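PDB 6YQ4: tannase from Fusobacterium nucleatum subsp. nucleatum ATCC 25586, which probably hydrolyses ester bonds of gallotannins, as a magnesium-binding member of the alpha/beta-hydrolase clan. Local coordinates for residues Met49-Pro54 and Val110-Gly115. Numbering follows the deposited sequence.
Sequences MNIYIP and VVAAPG
Asn50 and Tyr52 pair with Ala113 and Val111 along two antiparallel neighbours in the central mixed sheet of an alpha/beta-hydrolase fold, a worked example of how alternation divides a strand pair between two layers. Beyond strand 110-114 the sheet continues in parallel strands; strand 48-54 has strand 26-36 on its other edge.

Four backbone hydrogen bonds join the strands, two for each hydrogen-bonded pair. Tyr52 N gives the shortest, 2.6 Å to Val111 O, and Val111 N returns one to Tyr52 O; both donors lie in the carbonyl planes. The Asn50-Ala113 pair is less even: Ala113 N meets Asn50 O nearly head-on, whereas Asn50 N sits above the carbonyl plane of Ala113, 3.1 Å from its O. Val111 O also receives the CA-H of Ile51, with CA 3.1 Å from the oxygen.

Apolar contacts then sort largely by face. On the face of Met49, Ile51, Ala112 and Pro114, where Met49, Ala112 and Pro114 pack on helix 134-148, the Met49 chain runs with CG anti to the backbone N (chi1 168°) and passes Ala113 O before SD reaches Ala112 CB at 3.9 Å. Ile51 CG1 touches the same methyl, while its side chain also packs on Met153, a residue of the magnesium site together with Asp150 and Gly155. Past the last bridged pair, Ile53 and Val110 lie side by side, CG2 against CG2.

The other face, that of Asn50, Tyr52, Val111 and Ala113, has Tyr52 and Val111 packed on Leu101 of helix 100-106. Their side chains cross at a slant, and Val111 CG1 meets the ring edge in plane, 3.8 Å from Tyr52 CD2.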
loop_
_atom_site.group_PDB
_atom_site.type_symbol
_atom_site.label_atom_id
_atom_site.label_comp_id
_atom_site.label_asym_id
_atom_site.label_seq_id
_atom_site.Cartn_x
_atom_site.Cartn_y
_atom_site.Cartn_z
ATOM N N MET A 49 -6.316 -17.336 -7.298
ATOM C CA MET A 49 -4.943 -16.911 -7.540
ATOM C C MET A 49 -4.372 -17.554 -8.802
ATOM O O MET A 49 -4.602 -18.737 -9.067
ATOM C CB MET A 49 -4.073 -17.254 -6.338
ATOM C CG MET A 49 -2.597 -17.117 -6.563
ATOM S SD MET A 49 -1.702 -17.362 -5.002
ATOM C CE MET A 49 -2.404 -18.917 -4.440
ATOM N N ASN A 50 -3.610 -16.768 -9.563
ATOM C CA ASN A 50 -2.894 -17.231 -10.746
ATOM C C ASN A 50 -1.432 -17.454 -10.395
ATOM O O ASN A 50 -0.791 -16.573 -9.809
ATOM C CB ASN A 50 -2.963 -16.212 -11.881
ATOM C CG ASN A 50 -4.351 -16.025 -12.413
ATOM O OD1 ASN A 50 -5.167 -16.936 -12.363
ATOM N ND2 ASN A 50 -4.629 -14.838 -12.937
ATOM N N ILE A 51 -0.899 -18.605 -10.789
ATOM C CA ILE A 51 0.498 -18.951 -10.555
ATOM C C ILE A 51 1.175 -19.171 -11.901
ATOM O O ILE A 51 0.694 -19.959 -12.721
ATOM C CB ILE A 51 0.627 -20.195 -9.666
ATOM C CG1 ILE A 51 0.081 -19.904 -8.270
ATOM C CG2 ILE A 51 2.077 -20.655 -9.614
ATOM C CD1 ILE A 51 0.216 -21.095 -7.339
ATOM N N TYR A 52 2.281 -18.468 -12.127
ATOM C CA TYR A 52 3.058 -18.570 -13.354
ATOM C C TYR A 52 4.463 -19.057 -13.029
ATOM O O TYR A 52 5.133 -18.502 -12.146
ATOM C CB TYR A 52 3.118 -17.227 -14.062
ATOM C CG TYR A 52 1.755 -16.651 -14.323
ATOM C CD1 TYR A 52 0.924 -17.201 -15.295
ATOM C CD2 TYR A 52 1.281 -15.570 -13.587
ATOM C CE1 TYR A 52 -0.323 -16.677 -15.543
ATOM C CE2 TYR A 52 0.038 -15.041 -13.831
ATOM C CZ TYR A 52 -0.757 -15.596 -14.814
ATOM O OH TYR A 52 -2.000 -15.071 -15.050
ATOM N N ILE A 53 4.908 -20.091 -13.730
ATOM C CA ILE A 53 6.229 -20.659 -13.476
ATOM C C ILE A 53 7.027 -20.707 -14.777
ATOM O O ILE A 53 6.512 -21.198 -15.798
ATOM C CB ILE A 53 6.107 -22.055 -12.855
ATOM C CG1 ILE A 53 5.137 -22.017 -11.676
ATOM C CG2 ILE A 53 7.494 -22.608 -12.470
ATOM C CD1 ILE A 53 5.140 -23.302 -10.871
ATOM N N PRO A 54 8.270 -20.220 -14.795
ATOM C CA PRO A 54 9.074 -20.309 -16.023
ATOM C C PRO A 54 9.215 -21.743 -16.525
ATOM O O PRO A 54 9.305 -22.700 -15.749
ATOM C CB PRO A 54 10.422 -19.717 -15.607
ATOM C CG PRO A 54 10.078 -18.774 -14.488
ATOM C CD PRO A 54 8.961 -19.460 -13.737
ATOM N N VAL A 110 9.222 -17.292 -9.721
ATOM C CA VAL A 110 7.868 -17.822 -9.770
ATOM C C VAL A 110 6.902 -16.701 -9.396
ATOM O O VAL A 110 7.173 -15.883 -8.509
ATOM C CB VAL A 110 7.723 -19.043 -8.844
ATOM C CG1 VAL A 110 6.250 -19.326 -8.559
ATOM C CG2 VAL A 110 8.370 -20.260 -9.468
ATOM N N VAL A 111 5.780 -16.627 -10.097
ATOM C CA VAL A 111 4.800 -15.576 -9.871
ATOM C C VAL A 111 3.530 -16.213 -9.340
ATOM O O VAL A 111 2.945 -17.085 -9.993
ATOM C CB VAL A 111 4.518 -14.782 -11.148
ATOM C CG1 VAL A 111 3.370 -13.795 -10.903
ATOM C CG2 VAL A 111 5.779 -14.062 -11.586
ATOM N N ALA A 112 3.123 -15.798 -8.143
ATOM C CA ALA A 112 1.827 -16.140 -7.572
ATOM C C ALA A 112 1.124 -14.818 -7.327
ATOM O O ALA A 112 1.611 -13.992 -6.549
ATOM C CB ALA A 112 1.964 -16.954 -6.288
ATOM N N ALA A 113 0.011 -14.603 -8.022
ATOM C CA ALA A 113 -0.689 -13.315 -8.033
ATOM C C ALA A 113 -2.121 -13.513 -7.542
ATOM O O ALA A 113 -2.997 -13.947 -8.318
ATOM C CB ALA A 113 -0.682 -12.712 -9.444
ATOM N N PRO A 114 -2.414 -13.211 -6.281
ATOM C CA PRO A 114 -3.755 -13.471 -5.758
ATOM C C PRO A 114 -4.713 -12.330 -6.043
ATOM O O PRO A 114 -4.342 -11.149 -6.002
ATOM C CB PRO A 114 -3.514 -13.574 -4.257
ATOM C CG PRO A 114 -2.491 -12.515 -4.046
ATOM C CD PRO A 114 -1.567 -12.576 -5.259
ATOM N N GLY A 115 -5.977 -12.700 -6.320
ATOM C CA GLY A 115 -7.056 -11.766 -6.128
ATOM C C GLY A 115 -7.446 -11.691 -4.659
ATOM O O GLY A 115 -7.018 -12.507 -3.840
#